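Local coordinates for DUF2235 domain-containing protein (Pseudomonas aeruginosa, PDB 4O5P) that acts as a phospholipase effector of the type VI secretion system, probably hydrolysing membrane phospholipids through a catalytic domain related to alpha/beta hydrolases, at residues C61-I65 and K223-L227; L153-L157 and F267-I272; L231-G235 and A417-L421; P420-P424 and W436-V440. One frame throughout, in Å; residues are numbered along the deposited sequence.

Interaction 1 (C61-I65 and K223-L227); sequences CCKAI and KPHIL
The beta backbone sends alternate side chains to opposite faces, and the rotamers then set where their ends go; the extended run ends at Leu227, whose psi is -46°. Lys63 (chi1 64°, then trans) lays its straight chain beside the other segment: CE lies 3.7 Å from Ile226 CD1, while NZ is hydrogen-bonded to Ser108 O. Ile226 (m, m) also meets Ile65, its CG2 being 3.8 Å from Ile65 CD1. On the opposite face sit Cys62 (chi1 28°, between wells) and His225 (m), with Cys62 CB 3.8 Å from Leu227 CD1; Phe41 of helix 36-43 packs here against Cys62, His225 and Leu227. Strands 62-65 and 225-227 are parallel neighbours in the mixed central sheet of the alpha/beta-hydrolase-like domain, with axes 4.9 Å apart and inclined by 37°. Register pairs Cys62 with His225 (CA-CA 4.4 Å) and Lys63 with Ile226 (CA-CA 5.5 Å). Three backbone hydrogen bonds hold it: His225 N to Cys61 O at 2.8 Å, Lys63 N to His225 O at 3.2 Å and Leu227 N to Lys63 O at 3.2 Å. A cis peptide precedes Pro224, whose CA approaches Cys61 O to 3.1 Å in a CA-H...O contact.

Interaction 2 (L153-L157 and F267-I272); sequences LVDAL and FAGLPI
Residues 153-157 form one helical turn, phi/psi near -60/-45, with Leu157 N bonded to Leu153 O at 3.1 Å. Facing it, Phe267-Leu270 make a type I' turn: Ala268 (55/42) and Gly269 (94/-26) occupy its two corners, and paired bonds, Phe267 N to Leu270 O at 2.8 Å and Leu270 N to Phe267 O at 3.2 Å, close it before the chain extends through Pro271 and Ile272. The backbones stay well apart, CA-CA 9.1 Å for Val154 and Phe267 and 9.2 Å for Leu157 and Ala268, so the gap is filled mainly by side chains and no hydrogen bond crosses it. Phe267 (chi1 trans, chi2 -90°) thrusts its ring toward the helix; its CZ lies 3.8 Å from Leu153 CB and 4.0 Å from Val154 CG2. Leu157 (chi1 t, chi2 p) brings CD2 to the ring edge, 4.0 Å from Phe267 CE1, and equally 4.0 Å from Ala268 CB, while its CD1 meets Leu270 CD1 at 3.7 Å. Leu153 (m, t) reaches Ile272 more loosely, CD1 to CD1 4.4 Å. Leu207, Leu210 and Leu214 of helix 195-219 border the same apolar cluster. The geometry is that of a tight two-residue beta-hairpin at the start of strand 270-280, packed under helix 139-162 in the layered alpha/beta fold of the catalytic domain.

Interaction 3 (L231-G235 and A417-L421); sequences LYIYG and AGAPL
A proline standing end-on over the face of a tyrosine is the striking feature: Pro420 CD lies 3.7 Å from the centroid of the Tyr232 ring, 15° off its normal, a CH-pi contact. It joins a central parallel strand of the alpha/beta-hydrolase-like sheet to the loop leaving helix 403-416. Strand 231-235 is fully extended, so Tyr232 and Tyr234 (both chi1 m) project from one face toward that loop, whereas Leu231 and Ile233 turn to helix 238-254 on the other. The strand runs into Gly235, the first glycine of a Gly-x-Ser-x-Gly sequence that resembles a nucleophile elbow. On the loop, Gly418 (phi/psi 103/15) ends the helix in a Schellman motif, and Pro420 (-74/77) centres an inverse gamma turn with a weak Leu421 N to Ala419 O bond of 2.7 Å. The closest CA atoms are those of Tyr232 and Ala419, 6.3 Å apart. Tyr232 CE2 lies 3.6 Å from Gly418 O, and its hydroxyl extends to a hydrogen bond with His66 ND1. Ala419 CB touches both tyrosines, 4.0 Å from Tyr232 CD2 and 3.5 Å from Tyr234 OH. Leu421 (m, t) swings its end back until CD2 is 4.1 Å from Tyr234 OH.

Interaction 4 (P420-P424 and W436-V440); sequences PLQVP and WRVMV
Two irregular segments of one loop meet through a single backbone bridge between Val423 and Val438 (CA-CA 5.0 Å). Gln422 and Val423 are extended (phi/psi -68/155 and -117/164), whereas Arg437 is at -91/-7. Val423 is satisfied on both sides: its N donates to Arg437 O at 3.0 Å, and its O accepts from Met439 N at 2.6 Å (174°). Each acceptor also takes a CA-H...O contact, Gln422 CA to Arg437 O and Val438 CA to Val423 O, both 3.3 Å. One water donates to Leu421 O at 3.0 Å and weakly accepts from Arg437 NH1 at 2.8 Å; Arg437 NH2 binds Gln34 OE1. A second water donates to Gln422 OE1 at 2.6 Å and accepts from Val440 N at 3.1 Å, Val440 being the N-cap of helix 441-445. Gln422 O bonds to Tyr411 OH, Gln422 NE2 weakly to Ser99 O. Gln422 (m, t) points across, its CB 3.5 Å from CG of selenomethionine Met439 (m, t, t), whose SE lies 3.8 Å from Pro424 CD. Residues 425-434, between the segments, are unmodelled. The chemistry implies a join resting on two direct backbone hydrogen bonds, surrounded by two water bridges (one weak) and the packing of Gln422 and Met439.

How the interactions relate
Interactions 1 and 3 use successive parts of strand 225-236, their centres 20 Å apart, so the strand runs from interaction 1 toward the probable nucleophile elbow begun by Gly235 in interaction 3. Interaction 2 lies 12 Å from interaction 1, centre to centre, on the sheet face carrying Ile65 and Ile226; Ile65 CD1 meets Leu157 CD1 at 3.5 Å, and Ile226 O lies 3.3 Å from Leu270 CD2. It also reaches interaction 3, where Leu153 CD2 is 3.7 Å from Leu231 CD2. Interaction 4 shares Pro420 and Leu421 with interaction 3, carrying the loop outward, with centres 13 Å apart; its nearest atoms are about 12 Å from interaction 2.

Interaction 1 (C61-I65 and K223-L227)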
loop_
_atom_site.group_PDB
_atom_site.type_symbol
_atom_site.label_atom_id
_atom_site.label_comp_id
_atom_site.label_asym_id
_atom_site.label_seq_id
_atom_site.Cartn_x
_atom_site.Cartn_y
_atom_site.Cartn_z
ATOM N N CYS A 61 33.840 -19.413 -11.194
ATOM C CA CYS A 61 34.691 -18.293 -11.599
ATOM C C CYS A 61 34.130 -16.919 -11.211
ATOM O O CYS A 61 34.819 -16.118 -10.577
ATOM C CB CYS A 61 34.966 -18.339 -13.099
ATOM S SG CYS A 61 33.507 -18.535 -14.128
ATOM N N CYS A 62 32.889 -16.641 -11.602
ATOM C CA CYS A 62 32.247 -15.375 -11.253
ATOM C C CYS A 62 30.780 -15.596 -10.900
ATOM O O CYS A 62 30.234 -16.668 -11.174
ATOM C CB CYS A 62 32.366 -14.393 -12.415
ATOM S SG CYS A 62 32.483 -15.201 -14.027
ATOM N N LYS A 63 30.153 -14.593 -10.277
ATOM C CA LYS A 63 28.711 -14.642 -10.021
ATOM C C LYS A 63 28.107 -13.252 -9.847
ATOM O O LYS A 63 28.730 -12.362 -9.273
ATOM C CB LYS A 63 28.397 -15.514 -8.797
ATOM C CG LYS A 63 28.950 -14.985 -7.480
ATOM C CD LYS A 63 28.674 -15.933 -6.314
ATOM C CE LYS A 63 29.107 -15.291 -4.995
ATOM N NZ LYS A 63 29.202 -16.248 -3.861
ATOM N N ALA A 64 26.893 -13.058 -10.355
ATOM C CA ALA A 64 26.148 -11.856 -10.008
ATOM C C ALA A 64 25.416 -12.136 -8.708
ATOM O O ALA A 64 25.222 -13.299 -8.330
ATOM C CB ALA A 64 25.180 -11.483 -11.100
ATOM N N ILE A 65 25.037 -11.080 -8.000
ATOM C CA ILE A 65 24.212 -11.254 -6.812
ATOM C C ILE A 65 22.780 -10.911 -7.196
ATOM O O ILE A 65 22.509 -9.797 -7.650
ATOM C CB ILE A 65 24.702 -10.366 -5.646
ATOM C CG1 ILE A 65 26.200 -10.588 -5.440
ATOM C CG2 ILE A 65 23.924 -10.671 -4.355
ATOM C CD1 ILE A 65 26.781 -9.784 -4.330
ATOM N N LYS A 223 38.661 -15.853 -6.369
ATOM C CA LYS A 223 37.415 -16.228 -7.033
ATOM C C LYS A 223 36.392 -16.663 -5.987
ATOM O O LYS A 223 36.762 -17.208 -4.952
ATOM C CB LYS A 223 37.678 -17.325 -8.070
ATOM C CG LYS A 223 38.623 -16.889 -9.211
ATOM C CD LYS A 223 38.909 -18.032 -10.206
ATOM C CE LYS A 223 39.774 -19.146 -9.607
ATOM N NZ LYS A 223 41.247 -18.978 -9.856
ATOM N N PRO A 224 35.093 -16.416 -6.238
ATOM C CA PRO A 224 34.467 -15.887 -7.457
ATOM C C PRO A 224 34.606 -14.368 -7.609
ATOM O O PRO A 224 34.577 -13.656 -6.599
ATOM C CB PRO A 224 32.979 -16.251 -7.274
ATOM C CG PRO A 224 32.895 -17.041 -5.953
ATOM C CD PRO A 224 34.098 -16.646 -5.178
ATOM N N HIS A 225 34.753 -13.884 -8.844
ATOM C CA HIS A 225 34.697 -12.446 -9.102
ATOM C C HIS A 225 33.248 -11.957 -8.977
ATOM O O HIS A 225 32.393 -12.366 -9.757
ATOM C CB HIS A 225 35.213 -12.104 -10.506
ATOM C CG HIS A 225 36.704 -12.161 -10.645
ATOM N ND1 HIS A 225 37.486 -13.078 -9.975
ATOM C CD2 HIS A 225 37.554 -11.429 -11.404
ATOM C CE1 HIS A 225 38.754 -12.904 -10.310
ATOM N NE2 HIS A 225 38.821 -11.910 -11.176
ATOM N N ILE A 226 32.985 -11.078 -8.007
ATOM C CA ILE A 226 31.650 -10.512 -7.821
ATOM C C ILE A 226 31.369 -9.442 -8.863
ATOM O O ILE A 226 32.072 -8.436 -8.926
ATOM C CB ILE A 226 31.472 -9.936 -6.402
ATOM C CG1 ILE A 226 31.830 -10.985 -5.355
ATOM C CG2 ILE A 226 30.048 -9.460 -6.194
ATOM C CD1 ILE A 226 31.141 -12.311 -5.568
ATOM N N LEU A 227 30.324 -9.649 -9.663
ATOM C CA LEU A 227 30.123 -8.858 -10.869
ATOM C C LEU A 227 29.127 -7.713 -10.755
ATOM O O LEU A 227 29.391 -6.607 -11.237
ATOM C CB LEU A 227 29.688 -9.764 -12.014
ATOM C CG LEU A 227 30.761 -10.698 -12.555
ATOM C CD1 LEU A 227 30.194 -11.559 -13.658
ATOM C CD2 LEU A 227 31.938 -9.879 -13.057
#

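Interaction 2 (L153-L157 and F267-I272)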
loop_
_atom_site.group_PDB
_atom_site.type_symbol
_atom_site.label_atom_id
_atom_site.label_comp_id
_atom_site.label_asym_id
_atom_site.label_seq_id
_atom_site.Cartn_x
_atom_site.Cartn_y
_atom_site.Cartn_z
ATOM N N LEU A 153 20.243 -5.213 1.382
ATOM C CA LEU A 153 21.170 -5.247 0.262
ATOM C C LEU A 153 22.600 -5.311 0.798
ATOM O O LEU A 153 23.466 -6.054 0.286
ATOM C CB LEU A 153 21.007 -3.979 -0.575
ATOM C CG LEU A 153 19.678 -3.680 -1.287
ATOM C CD1 LEU A 153 19.885 -2.514 -2.244
ATOM C CD2 LEU A 153 19.135 -4.888 -2.035
ATOM N N VAL A 154 22.833 -4.510 1.833
ATOM C CA VAL A 154 24.114 -4.485 2.506
ATOM C C VAL A 154 24.373 -5.890 3.047
ATOM O O VAL A 154 25.463 -6.430 2.865
ATOM C CB VAL A 154 24.151 -3.431 3.640
ATOM C CG1 VAL A 154 25.363 -3.651 4.540
ATOM C CG2 VAL A 154 24.174 -2.021 3.079
ATOM N N ASP A 155 23.352 -6.477 3.679
ATOM C CA ASP A 155 23.425 -7.829 4.232
ATOM C C ASP A 155 23.778 -8.871 3.179
ATOM O O ASP A 155 24.619 -9.728 3.416
ATOM C CB ASP A 155 22.097 -8.204 4.897
ATOM C CG ASP A 155 22.146 -9.567 5.574
ATOM O OD1 ASP A 155 22.829 -9.688 6.609
ATOM O OD2 ASP A 155 21.500 -10.522 5.086
ATOM N N ALA A 156 23.129 -8.792 2.020
ATOM C CA ALA A 156 23.404 -9.715 0.925
ATOM C C ALA A 156 24.864 -9.646 0.479
ATOM O O ALA A 156 25.506 -10.687 0.300
ATOM C CB ALA A 156 22.462 -9.455 -0.248
ATOM N N LEU A 157 25.388 -8.429 0.307
ATOM C CA LEU A 157 26.801 -8.301 -0.086
ATOM C C LEU A 157 27.716 -8.823 1.025
ATOM O O LEU A 157 28.654 -9.572 0.769
ATOM C CB LEU A 157 27.148 -6.844 -0.424
ATOM C CG LEU A 157 28.439 -6.575 -1.204
ATOM C CD1 LEU A 157 28.560 -7.517 -2.400
ATOM C CD2 LEU A 157 28.512 -5.128 -1.670
ATOM N N PHE A 267 26.916 0.295 -6.342
ATOM C CA PHE A 267 26.655 -0.005 -4.949
ATOM C C PHE A 267 27.939 -0.656 -4.457
ATOM O O PHE A 267 28.210 -1.833 -4.754
ATOM C CB PHE A 267 25.492 -0.994 -4.858
ATOM C CG PHE A 267 25.077 -1.338 -3.456
ATOM C CD1 PHE A 267 25.661 -2.403 -2.789
ATOM C CD2 PHE A 267 24.068 -0.613 -2.816
ATOM C CE1 PHE A 267 25.266 -2.743 -1.503
ATOM C CE2 PHE A 267 23.665 -0.944 -1.531
ATOM C CZ PHE A 267 24.270 -2.018 -0.870
ATOM N N ALA A 268 28.736 0.118 -3.725
ATOM C CA ALA A 268 30.064 -0.325 -3.301
ATOM C C ALA A 268 30.934 -0.763 -4.498
ATOM O O ALA A 268 31.639 -1.773 -4.444
ATOM C CB ALA A 268 29.938 -1.440 -2.265
ATOM N N GLY A 269 30.868 0.007 -5.583
ATOM C CA GLY A 269 31.681 -0.256 -6.760
ATOM C C GLY A 269 30.980 -1.102 -7.804
ATOM O O GLY A 269 31.304 -1.017 -8.997
ATOM N N LEU A 270 30.019 -1.910 -7.347
ATOM C CA LEU A 270 29.340 -2.887 -8.190
ATOM C C LEU A 270 28.183 -2.253 -8.951
ATOM O O LEU A 270 27.373 -1.535 -8.351
ATOM C CB LEU A 270 28.771 -4.013 -7.325
ATOM C CG LEU A 270 29.669 -4.994 -6.579
ATOM C CD1 LEU A 270 28.808 -5.867 -5.675
ATOM C CD2 LEU A 270 30.473 -5.857 -7.550
ATOM N N PRO A 271 28.084 -2.534 -10.263
ATOM C CA PRO A 271 26.905 -2.115 -11.028
ATOM C C PRO A 271 25.660 -2.633 -10.334
ATOM O O PRO A 271 25.683 -3.769 -9.828
ATOM C CB PRO A 271 27.077 -2.847 -12.369
ATOM C CG PRO A 271 28.548 -3.062 -12.499
ATOM C CD PRO A 271 29.048 -3.287 -11.092
ATOM N N ILE A 272 24.605 -1.822 -10.301
ATOM C CA ILE A 272 23.349 -2.219 -9.675
ATOM C C ILE A 272 22.180 -1.779 -10.533
ATOM O O ILE A 272 22.170 -0.672 -11.093
ATOM C CB ILE A 272 23.205 -1.635 -8.236
ATOM C CG1 ILE A 272 21.958 -2.190 -7.532
ATOM C CG2 ILE A 272 23.217 -0.097 -8.253
ATOM C CD1 ILE A 272 21.877 -1.785 -6.057
#

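Interaction 3 (L231-G235 and A417-L421)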
loop_
_atom_site.group_PDB
_atom_site.type_symbol
_atom_site.label_atom_id
_atom_site.label_comp_id
_atom_site.label_asym_id
_atom_site.label_seq_id
_atom_site.Cartn_x
_atom_site.Cartn_y
_atom_site.Cartn_z
ATOM N N LEU A 231 18.276 -6.548 -8.944
ATOM C CA LEU A 231 17.181 -6.547 -7.967
ATOM C C LEU A 231 15.829 -6.883 -8.598
ATOM O O LEU A 231 15.518 -6.429 -9.690
ATOM C CB LEU A 231 17.066 -5.189 -7.266
ATOM C CG LEU A 231 18.225 -4.694 -6.395
ATOM C CD1 LEU A 231 17.778 -3.596 -5.473
ATOM C CD2 LEU A 231 18.814 -5.811 -5.600
ATOM N N TYR A 232 15.044 -7.686 -7.892
ATOM C CA TYR A 232 13.678 -8.025 -8.268
ATOM C C TYR A 232 12.844 -7.660 -7.048
ATOM O O TYR A 232 13.080 -8.177 -5.947
ATOM C CB TYR A 232 13.582 -9.514 -8.626
ATOM C CG TYR A 232 14.736 -9.919 -9.517
ATOM C CD1 TYR A 232 15.967 -10.273 -8.966
ATOM C CD2 TYR A 232 14.620 -9.887 -10.900
ATOM C CE1 TYR A 232 17.036 -10.604 -9.765
ATOM C CE2 TYR A 232 15.699 -10.218 -11.711
ATOM C CZ TYR A 232 16.894 -10.579 -11.134
ATOM O OH TYR A 232 17.973 -10.911 -11.923
ATOM N N ILE A 233 11.904 -6.732 -7.233
ATOM C CA ILE A 233 11.220 -6.081 -6.108
ATOM C C ILE A 233 9.709 -6.195 -6.300
ATOM O O ILE A 233 9.205 -5.823 -7.354
ATOM C CB ILE A 233 11.563 -4.562 -6.045
ATOM C CG1 ILE A 233 13.082 -4.308 -6.123
ATOM C CG2 ILE A 233 10.961 -3.916 -4.800
ATOM C CD1 ILE A 233 13.849 -4.633 -4.870
ATOM N N TYR A 234 8.991 -6.701 -5.299
ATOM C CA TYR A 234 7.539 -6.842 -5.397
ATOM C C TYR A 234 6.916 -6.037 -4.254
ATOM O O TYR A 234 7.417 -6.079 -3.133
ATOM C CB TYR A 234 7.112 -8.323 -5.289
ATOM C CG TYR A 234 7.860 -9.274 -6.214
ATOM C CD1 TYR A 234 7.763 -9.158 -7.594
ATOM C CD2 TYR A 234 8.653 -10.293 -5.697
ATOM C CE1 TYR A 234 8.446 -10.020 -8.439
ATOM C CE2 TYR A 234 9.335 -11.166 -6.529
ATOM C CZ TYR A 234 9.224 -11.027 -7.894
ATOM O OH TYR A 234 9.914 -11.884 -8.713
ATOM N N GLY A 235 5.833 -5.305 -4.526
ATOM C CA GLY A 235 5.174 -4.559 -3.466
ATOM C C GLY A 235 3.664 -4.548 -3.642
ATOM O O GLY A 235 3.174 -4.574 -4.773
ATOM N N ALA A 417 11.267 -11.372 -16.981
ATOM C CA ALA A 417 12.272 -10.330 -16.803
ATOM C C ALA A 417 13.524 -10.874 -16.134
ATOM O O ALA A 417 14.477 -10.134 -15.881
ATOM C CB ALA A 417 11.687 -9.138 -16.028
ATOM N N GLY A 418 13.527 -12.171 -15.858
ATOM C CA GLY A 418 14.715 -12.832 -15.341
ATOM C C GLY A 418 14.694 -13.119 -13.847
ATOM O O GLY A 418 15.725 -13.435 -13.264
ATOM N N ALA A 419 13.521 -13.037 -13.225
ATOM C CA ALA A 419 13.401 -13.262 -11.773
ATOM C C ALA A 419 13.737 -14.690 -11.323
ATOM O O ALA A 419 13.360 -15.660 -11.982
ATOM C CB ALA A 419 12.001 -12.863 -11.284
ATOM N N PRO A 420 14.445 -14.821 -10.182
ATOM C CA PRO A 420 14.810 -16.146 -9.675
ATOM C C PRO A 420 13.599 -16.828 -9.074
ATOM O O PRO A 420 13.464 -16.874 -7.843
ATOM C CB PRO A 420 15.842 -15.833 -8.578
ATOM C CG PRO A 420 16.308 -14.436 -8.867
ATOM C CD PRO A 420 15.073 -13.750 -9.390
ATOM N N LEU A 421 12.727 -17.349 -9.936
ATOM C CA LEU A 421 11.464 -17.933 -9.484
ATOM C C LEU A 421 11.436 -19.453 -9.621
ATOM O O LEU A 421 11.938 -20.014 -10.603
ATOM C CB LEU A 421 10.293 -17.318 -10.262
ATOM C CG LEU A 421 9.896 -15.902 -9.861
ATOM C CD1 LEU A 421 8.860 -15.297 -10.811
ATOM C CD2 LEU A 421 9.375 -15.917 -8.407
#

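Interaction 4 (P420-P424 and W436-V440)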
loop_
_atom_site.group_PDB
_atom_site.type_symbol
_atom_site.label_atom_id
_atom_site.label_comp_id
_atom_site.label_asym_id
_atom_site.label_seq_id
_atom_site.Cartn_x
_atom_site.Cartn_y
_atom_site.Cartn_z
ATOM N N PRO A 420 14.445 -14.821 -10.182
ATOM C CA PRO A 420 14.810 -16.146 -9.675
ATOM C C PRO A 420 13.599 -16.828 -9.074
ATOM O O PRO A 420 13.464 -16.874 -7.843
ATOM C CB PRO A 420 15.842 -15.833 -8.578
ATOM C CG PRO A 420 16.308 -14.436 -8.867
ATOM C CD PRO A 420 15.073 -13.750 -9.390
ATOM N N LEU A 421 12.727 -17.349 -9.936
ATOM C CA LEU A 421 11.464 -17.933 -9.484
ATOM C C LEU A 421 11.436 -19.453 -9.621
ATOM O O LEU A 421 11.938 -20.014 -10.603
ATOM C CB LEU A 421 10.293 -17.318 -10.262
ATOM C CG LEU A 421 9.896 -15.902 -9.861
ATOM C CD1 LEU A 421 8.860 -15.297 -10.811
ATOM C CD2 LEU A 421 9.375 -15.917 -8.407
ATOM N N GLN A 422 10.853 -20.127 -8.637
ATOM C CA GLN A 422 10.644 -21.564 -8.754
ATOM C C GLN A 422 9.602 -21.824 -9.843
ATOM O O GLN A 422 8.771 -20.954 -10.141
ATOM C CB GLN A 422 10.171 -22.147 -7.423
ATOM C CG GLN A 422 11.071 -21.797 -6.222
ATOM C CD GLN A 422 10.366 -21.982 -4.898
ATOM O OE1 GLN A 422 9.334 -22.650 -4.826
ATOM N NE2 GLN A 422 10.911 -21.379 -3.836
ATOM N N VAL A 423 9.651 -23.008 -10.450
ATOM C CA VAL A 423 8.581 -23.424 -11.357
ATOM C C VAL A 423 7.922 -24.658 -10.772
ATOM O O VAL A 423 8.467 -25.271 -9.852
ATOM C CB VAL A 423 9.115 -23.757 -12.765
ATOM C CG1 VAL A 423 9.947 -22.604 -13.297
ATOM C CG2 VAL A 423 9.940 -25.045 -12.730
ATOM N N PRO A 424 6.726 -25.007 -11.266
ATOM C CA PRO A 424 6.249 -26.356 -10.961
ATOM C C PRO A 424 7.130 -27.387 -11.669
ATOM O O PRO A 424 7.289 -28.476 -11.126
ATOM C CB PRO A 424 4.827 -26.371 -11.537
ATOM C CG PRO A 424 4.749 -25.184 -12.449
ATOM C CD PRO A 424 5.689 -24.175 -11.899
ATOM N N TRP A 436 15.982 -26.910 -5.737
ATOM C CA TRP A 436 15.745 -25.547 -5.275
ATOM C C TRP A 436 15.117 -24.677 -6.373
ATOM O O TRP A 436 14.674 -23.560 -6.105
ATOM C CB TRP A 436 17.063 -24.926 -4.800
ATOM C CG TRP A 436 18.199 -25.170 -5.744
ATOM C CD1 TRP A 436 18.968 -26.294 -5.825
ATOM C CD2 TRP A 436 18.696 -24.270 -6.750
ATOM N NE1 TRP A 436 19.912 -26.151 -6.814
ATOM C CE2 TRP A 436 19.764 -24.920 -7.399
ATOM C CE3 TRP A 436 18.338 -22.982 -7.164
ATOM C CZ2 TRP A 436 20.484 -24.325 -8.442
ATOM C CZ3 TRP A 436 19.055 -22.390 -8.200
ATOM C CH2 TRP A 436 20.116 -23.064 -8.825
ATOM N N ARG A 437 15.095 -25.184 -7.606
ATOM C CA ARG A 437 14.478 -24.460 -8.715
ATOM C C ARG A 437 13.004 -24.825 -8.894
ATOM O O ARG A 437 12.294 -24.209 -9.690
ATOM C CB ARG A 437 15.242 -24.705 -10.013
ATOM C CG ARG A 437 16.469 -23.810 -10.191
ATOM C CD ARG A 437 16.847 -23.632 -11.669
ATOM N NE ARG A 437 17.928 -22.666 -11.877
ATOM C CZ ARG A 437 17.754 -21.345 -11.893
ATOM N NH1 ARG A 437 16.546 -20.834 -11.698
ATOM N NH2 ARG A 437 18.783 -20.529 -12.092
ATOM N N VAL A 438 12.552 -25.819 -8.137
ATOM C CA VAL A 438 11.208 -26.375 -8.286
ATOM C C VAL A 438 10.316 -26.117 -7.069
ATOM O O VAL A 438 10.742 -26.304 -5.930
ATOM C CB VAL A 438 11.291 -27.898 -8.569
ATOM C CG1 VAL A 438 9.911 -28.537 -8.564
ATOM C CG2 VAL A 438 12.000 -28.148 -9.903
HETATM N N MSE A 439 9.078 -25.693 -7.314
HETATM C CA MSE A 439 8.087 -25.532 -6.250
HETATM C C MSE A 439 7.725 -26.859 -5.568
HETATM O O MSE A 439 7.518 -27.869 -6.233
HETATM C CB MSE A 439 6.797 -24.915 -6.806
HETATM C CG MSE A 439 6.933 -23.516 -7.398
HETATM SE SE MSE A 439 5.237 -23.046 -8.273
HETATM C CE MSE A 439 5.698 -21.209 -8.800
ATOM N N VAL A 440 7.644 -26.848 -4.241
ATOM C CA VAL A 440 7.073 -27.967 -3.497
ATOM C C VAL A 440 5.536 -27.834 -3.569
ATOM O O VAL A 440 5.027 -26.748 -3.881
ATOM C CB VAL A 440 7.586 -27.984 -2.030
ATOM C CG1 VAL A 440 9.093 -28.178 -1.994
ATOM C CG2 VAL A 440 7.196 -26.705 -1.302
HETATM O O HOH W 1 14.330 -19.090 -12.084
HETATM O O HOH W 2 8.561 -24.250 -2.891
#